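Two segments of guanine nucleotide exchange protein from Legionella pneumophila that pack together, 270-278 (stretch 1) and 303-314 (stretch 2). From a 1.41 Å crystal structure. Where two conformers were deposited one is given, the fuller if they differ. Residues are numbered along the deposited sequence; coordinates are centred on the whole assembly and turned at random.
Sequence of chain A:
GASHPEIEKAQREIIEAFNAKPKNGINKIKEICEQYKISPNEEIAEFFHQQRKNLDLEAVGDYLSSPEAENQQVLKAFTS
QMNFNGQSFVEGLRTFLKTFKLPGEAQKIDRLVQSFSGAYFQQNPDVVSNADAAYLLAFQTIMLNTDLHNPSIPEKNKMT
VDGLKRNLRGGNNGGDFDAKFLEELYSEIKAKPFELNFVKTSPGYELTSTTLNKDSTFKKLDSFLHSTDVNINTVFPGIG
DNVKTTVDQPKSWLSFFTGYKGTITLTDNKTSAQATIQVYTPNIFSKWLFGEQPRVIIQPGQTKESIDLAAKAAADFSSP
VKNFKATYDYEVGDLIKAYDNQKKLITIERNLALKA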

ATOM      1  N   LYS A 270     -14.466  21.048  10.579  1.00 39.18           N
ATOM      2  CA  LYS A 270     -14.614  22.452  10.210  1.00 39.71           C
ATOM      3  C   LYS A 270     -13.807  22.873   8.987  1.00 39.00           C
ATOM      4  O   LYS A 270     -14.272  23.678   8.181  1.00 39.34           O
ATOM      5  CB  LYS A 270     -14.246  23.342  11.401  1.00 40.58           C
ATOM      6  CG  LYS A 270     -15.134  23.131  12.616  1.00 42.80           C
ATOM      7  CD  LYS A 270     -16.591  23.425  12.287  1.00 44.14           C
ATOM      8  CE  LYS A 270     -17.505  23.046  13.440  1.00 45.13           C
ATOM      9  NZ  LYS A 270     -17.435  21.588  13.741  1.00 46.19           N
ATOM     10  N   THR A 271     -12.603  22.328   8.847  1.00 37.65           N
ATOM     11  CA  THR A 271     -11.738  22.671   7.722  1.00 36.05           C
ATOM     12  C   THR A 271     -11.715  21.587   6.649  1.00 34.84           C
ATOM     13  O   THR A 271     -11.264  21.825   5.528  1.00 35.52           O
ATOM     14  CB  THR A 271     -10.294  22.903   8.195  1.00 36.25           C
ATOM     15  OG1 THR A 271      -9.769  21.682   8.731  1.00 35.18           O
ATOM     16  CG2 THR A 271     -10.252  23.977   9.274  1.00 35.94           C
ATOM     17  N   SER A 272     -12.197  20.400   7.002  1.00 33.45           N
ATOM     18  CA  SER A 272     -12.232  19.261   6.090  1.00 32.30           C
ATOM     19  C   SER A 272     -10.843  18.672   5.859  1.00 30.37           C
ATOM     20  O   SER A 272     -10.673  17.771   5.038  1.00 31.55           O
ATOM     21  CB  SER A 272     -12.861  19.656   4.751  1.00 33.35           C
ATOM     22  OG  SER A 272     -14.233  19.975   4.913  1.00 36.12           O
ATOM     23  N   ALA A 273      -9.853  19.187   6.582  1.00 27.51           N
ATOM     24  CA  ALA A 273      -8.492  18.675   6.463  1.00 24.39           C
ATOM     25  C   ALA A 273      -8.552  17.204   6.853  1.00 22.62           C
ATOM     26  O   ALA A 273      -9.326  16.821   7.730  1.00 22.62           O
ATOM     27  CB  ALA A 273      -7.559  19.432   7.399  1.00 25.25           C
ATOM     28  N   GLN A 274      -7.735  16.382   6.204  0.50 21.06           N
ATOM     29  CA  GLN A 274      -7.711  14.960   6.505  0.50 20.64           C
ATOM     30  C   GLN A 274      -6.302  14.392   6.520  0.50 18.86           C
ATOM     31  O   GLN A 274      -5.394  14.921   5.881  0.50 18.43           O
ATOM     32  CB  GLN A 274      -8.555  14.182   5.489  0.50 22.58           C
ATOM     33  CG  GLN A 274     -10.054  14.263   5.727  0.50 25.44           C
ATOM     34  CD  GLN A 274     -10.847  13.373   4.787  0.50 27.42           C
ATOM     35  OE1 GLN A 274     -12.053  13.192   4.957  0.50 29.34           O
ATOM     36  NE2 GLN A 274     -10.174  12.814   3.786  0.50 28.15           N
ATOM     37  N   ALA A 275      -6.129  13.314   7.272  1.00 18.27           N
ATOM     38  CA  ALA A 275      -4.843  12.644   7.367  1.00 18.43           C
ATOM     39  C   ALA A 275      -5.093  11.204   7.786  1.00 17.52           C
ATOM     40  O   ALA A 275      -6.038  10.921   8.524  1.00 19.20           O
ATOM     41  CB  ALA A 275      -3.953  13.342   8.397  1.00 17.60           C
ATOM     42  N   THR A 276      -4.269  10.290   7.292  1.00 15.52           N
ATOM     43  CA  THR A 276      -4.399   8.892   7.666  1.00 15.87           C
ATOM     44  C   THR A 276      -3.163   8.478   8.451  1.00 14.60           C
ATOM     45  O   THR A 276      -2.053   8.978   8.216  1.00 14.34           O
ATOM     46  CB  THR A 276      -4.540   7.961   6.447  1.00 16.12           C
ATOM     47  OG1 THR A 276      -3.437   8.164   5.558  1.00 16.00           O
ATOM     48  CG2 THR A 276      -5.850   8.224   5.724  1.00 16.87           C
ATOM     49  N   ILE A 277      -3.363   7.572   9.398  1.00 13.47           N
ATOM     50  CA  ILE A 277      -2.279   7.082  10.223  1.00 13.30           C
ATOM     51  C   ILE A 277      -2.336   5.564  10.233  1.00 13.27           C
ATOM     52  O   ILE A 277      -3.302   4.969  10.717  1.00 13.88           O
ATOM     53  CB  ILE A 277      -2.394   7.610  11.671  1.00 14.22           C
ATOM     54  CG1 ILE A 277      -2.407   9.141  11.673  1.00 16.79           C
ATOM     55  CG2 ILE A 277      -1.243   7.079  12.507  1.00 14.50           C
ATOM     56  CD1 ILE A 277      -2.553   9.746  13.061  1.00 17.98           C
ATOM     57  N   GLN A 278      -1.311   4.940   9.663  1.00 12.23           N
ATOM     58  CA  GLN A 278      -1.220   3.486   9.606  1.00 11.99           C
ATOM     59  C   GLN A 278      -0.270   2.995  10.681  1.00 12.54           C
ATOM     60  O   GLN A 278       0.774   3.600  10.916  1.00 12.87           O
ATOM     61  CB  GLN A 278      -0.678   3.038   8.250  1.00 12.85           C
ATOM     62  CG  GLN A 278      -1.466   3.510   7.061  1.00 13.76           C
ATOM     63  CD  GLN A 278      -0.744   3.204   5.768  1.00 12.79           C
ATOM     64  OE1 GLN A 278      -0.386   2.056   5.504  1.00 14.81           O
ATOM     65  NE2 GLN A 278      -0.522   4.228   4.961  1.00 14.63           N
ATOM     66  N   THR A 303      -7.282  17.449   0.490  1.00 30.23           N
ATOM     67  CA  THR A 303      -7.971  18.682   0.869  1.00 30.88           C
ATOM     68  C   THR A 303      -7.032  19.677   1.542  1.00 31.55           C
ATOM     69  O   THR A 303      -6.037  19.291   2.157  1.00 31.55           O
ATOM     70  CB  THR A 303      -9.152  18.406   1.826  1.00 30.92           C
ATOM     71  OG1 THR A 303      -8.671  17.768   3.015  1.00 30.87           O
ATOM     72  CG2 THR A 303     -10.188  17.518   1.153  1.00 31.20           C
ATOM     73  N   LYS A 304      -7.358  20.961   1.426  1.00 31.62           N
ATOM     74  CA  LYS A 304      -6.539  22.013   2.017  1.00 31.55           C
ATOM     75  C   LYS A 304      -6.374  21.846   3.523  1.00 30.48           C
ATOM     76  O   LYS A 304      -7.271  21.354   4.211  1.00 31.16           O
ATOM     77  CB  LYS A 304      -7.142  23.391   1.720  1.00 34.03           C
ATOM     78  CG  LYS A 304      -7.014  23.844   0.272  1.00 37.03           C
ATOM     79  CD  LYS A 304      -7.841  22.985  -0.674  1.00 39.04           C
ATOM     80  CE  LYS A 304      -7.731  23.490  -2.105  1.00 40.50           C
ATOM     81  NZ  LYS A 304      -8.550  22.679  -3.050  1.00 41.34           N
ATOM     82  N   GLU A 305      -5.214  22.267   4.018  1.00 28.02           N
ATOM     83  CA  GLU A 305      -4.867  22.196   5.433  1.00 26.53           C
ATOM     84  C   GLU A 305      -4.559  20.785   5.920  1.00 23.36           C
ATOM     85  O   GLU A 305      -4.223  20.591   7.089  1.00 22.39           O
ATOM     86  CB  GLU A 305      -5.977  22.815   6.292  1.00 29.17           C
ATOM     87  CG  GLU A 305      -6.259  24.275   5.962  1.00 33.70           C
ATOM     88  CD  GLU A 305      -7.106  24.964   7.015  1.00 35.91           C
ATOM     89  OE1 GLU A 305      -7.474  26.138   6.807  1.00 38.44           O
ATOM     90  OE2 GLU A 305      -7.399  24.332   8.053  1.00 38.39           O
ATOM     91  N   SER A 306      -4.670  19.802   5.029  1.00 20.58           N
ATOM     92  CA  SER A 306      -4.375  18.418   5.387  1.00 18.78           C
ATOM     93  C   SER A 306      -2.909  18.268   5.770  1.00 18.06           C
ATOM     94  O   SER A 306      -2.572  17.504   6.671  1.00 16.79           O
ATOM     95  CB  SER A 306      -4.685  17.477   4.219  1.00 18.99           C
ATOM     96  OG  SER A 306      -6.081  17.333   4.032  1.00 20.13           O
ATOM     97  N   ILE A 307      -2.039  18.997   5.079  1.00 18.10           N
ATOM     98  CA  ILE A 307      -0.614  18.922   5.359  1.00 19.08           C
ATOM     99  C   ILE A 307      -0.309  19.327   6.801  1.00 17.95           C
ATOM    100  O   ILE A 307       0.504  18.689   7.465  1.00 17.36           O
ATOM    101  CB  ILE A 307       0.195  19.802   4.374  1.00 20.40           C
ATOM    102  CG1 ILE A 307       1.692  19.581   4.587  1.00 24.13           C
ATOM    103  CG2 ILE A 307      -0.169  21.267   4.553  1.00 22.50           C
ATOM    104  CD1 ILE A 307       2.557  20.173   3.498  1.00 26.41           C
ATOM    105  N   ASP A 308      -0.972  20.369   7.297  1.00 18.28           N
ATOM    106  CA  ASP A 308      -0.736  20.805   8.666  1.00 19.00           C
ATOM    107  C   ASP A 308      -1.252  19.787   9.680  1.00 17.23           C
ATOM    108  O   ASP A 308      -0.638  19.582  10.727  1.00 17.36           O
ATOM    109  CB  ASP A 308      -1.383  22.169   8.909  1.00 22.32           C
ATOM    110  CG  ASP A 308      -0.784  23.252   8.036  1.00 27.78           C
ATOM    111  OD1 ASP A 308       0.459  23.360   7.998  1.00 30.64           O
ATOM    112  OD2 ASP A 308      -1.556  23.994   7.391  1.00 33.27           O
ATOM    113  N   LEU A 309      -2.372  19.140   9.369  1.00 16.62           N
ATOM    114  CA  LEU A 309      -2.929  18.141  10.273  1.00 16.82           C
ATOM    115  C   LEU A 309      -1.980  16.948  10.383  1.00 15.10           C
ATOM    116  O   LEU A 309      -1.692  16.464  11.475  1.00 15.04           O
ATOM    117  CB  LEU A 309      -4.303  17.677   9.775  1.00 18.05           C
ATOM    118  CG  LEU A 309      -4.975  16.556  10.578  1.00 19.56           C
ATOM    119  CD1 LEU A 309      -5.154  16.979  12.033  1.00 20.82           C
ATOM    120  CD2 LEU A 309      -6.323  16.229   9.955  1.00 19.60           C
ATOM    121  N   ALA A 310      -1.491  16.472   9.244  1.00 14.31           N
ATOM    122  CA  ALA A 310      -0.565  15.347   9.237  1.00 14.29           C
ATOM    123  C   ALA A 310       0.745  15.716   9.945  1.00 13.24           C
ATOM    124  O   ALA A 310       1.285  14.931  10.727  1.00 13.36           O
ATOM    125  CB  ALA A 310      -0.287  14.920   7.798  1.00 13.68           C
ATOM    126  N   ALA A 311       1.238  16.925   9.677  1.00 13.78           N
ATOM    127  CA  ALA A 311       2.484  17.391  10.279  1.00 13.80           C
ATOM    128  C   ALA A 311       2.365  17.489  11.796  1.00 13.86           C
ATOM    129  O   ALA A 311       3.304  17.168  12.520  1.00 14.66           O
ATOM    130  CB  ALA A 311       2.877  18.741   9.695  1.00 14.53           C
ATOM    131  N   LYS A 312       1.208  17.939  12.273  1.00 14.76           N
ATOM    132  CA  LYS A 312       0.989  18.059  13.714  1.00 16.19           C
ATOM    133  C   LYS A 312       1.011  16.686  14.372  1.00 15.05           C
ATOM    134  O   LYS A 312       1.610  16.500  15.432  1.00 16.41           O
ATOM    135  CB  LYS A 312      -0.349  18.743  13.998  1.00 17.84           C
ATOM    136  CG  LYS A 312      -0.370  20.221  13.668  1.00 21.83           C
ATOM    137  CD  LYS A 312      -1.726  20.835  13.970  1.00 25.52           C
ATOM    138  CE  LYS A 312      -1.767  22.296  13.548  1.00 27.16           C
ATOM    139  NZ  LYS A 312      -3.100  22.905  13.804  1.00 30.68           N
ATOM    140  N   ALA A 313       0.354  15.715  13.748  1.00 14.72           N
ATOM    141  CA  ALA A 313       0.340  14.374  14.312  1.00 15.20           C
ATOM    142  C   ALA A 313       1.767  13.821  14.379  1.00 13.43           C
ATOM    143  O   ALA A 313       2.195  13.294  15.403  1.00 15.23           O
ATOM    144  CB  ALA A 313      -0.553  13.458  13.475  1.00 15.99           C
ATOM    145  N   ALA A 314       2.515  13.960  13.287  1.00 13.22           N
ATOM    146  CA  ALA A 314       3.886  13.463  13.251  1.00 13.93           C
ATOM    147  C   ALA A 314       4.784  14.167  14.269  1.00 12.66           C
ATOM    148  O   ALA A 314       5.612  13.537  14.928  1.00 13.25           O
ATOM    149  CB  ALA A 314       4.459  13.624  11.838  1.00 13.88           C
TER
HETATM  150  O   HOH W   1      -7.545  21.956  10.139  1.00 41.77           O

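A strand lies along a helix at a shallow 36° angle, held at the helix's N-terminal end by hydroxyl-to-backbone hydrogen bonds and farther along by apolar side chains, several of them alanines.

The polar end rests on two hydroxyls. Thr-303 OG1 donates to Ser-272 O at 2.8 Å, and the backbone Gln-274 N donates to Ser-306 OG at 2.9 Å in a nearly straight line, 174° at the hydrogen. Ser-306 OG in turn donates to Thr-303 O at 2.7 Å, a bond that spans the type II turn from Thr-303 to Ser-306, alongside the backbone bond from Ser-306 N to Thr-303 O at 3.2 Å. The serine thus accepts from the strand and donates to its own turn, so one side chain ties the start of the helix to the start of the strand. The backbones come close here, with Ala-273 CA 4.3 Å from Ser-306 CA, and the methyl of Ala-273 fits in with its CB 3.5 Å from Glu-305 O. The axes of strand and helix are nearest at this end, 6.9 Å apart, and diverge from there.

At the exposed margin, a water bridges the side chains of Thr-271 and Glu-305: it lies 2.6 Å from Thr-271 OG1 and donates to Glu-305 OE2 at 3.2 Å. Thr-271 OG1 also accepts from Ala-273 N at 3.3 Å, bracing the loop before the strand.

Beyond the polar anchor, the alternation of the strand sets the rule. Ala-275 and Ile-277 point toward the helix, while Gln-274 and Thr-276 point away. The helix answers with Leu-309, Ala-310 and Ala-313. Ala-275 CB sits 4.0 Å from both Leu-309 CG and Ala-310 CB, alanine against alanine. Farther along, the longer Ile-277 reaches across, its CD1 4.2 Å from Ala-313 CB.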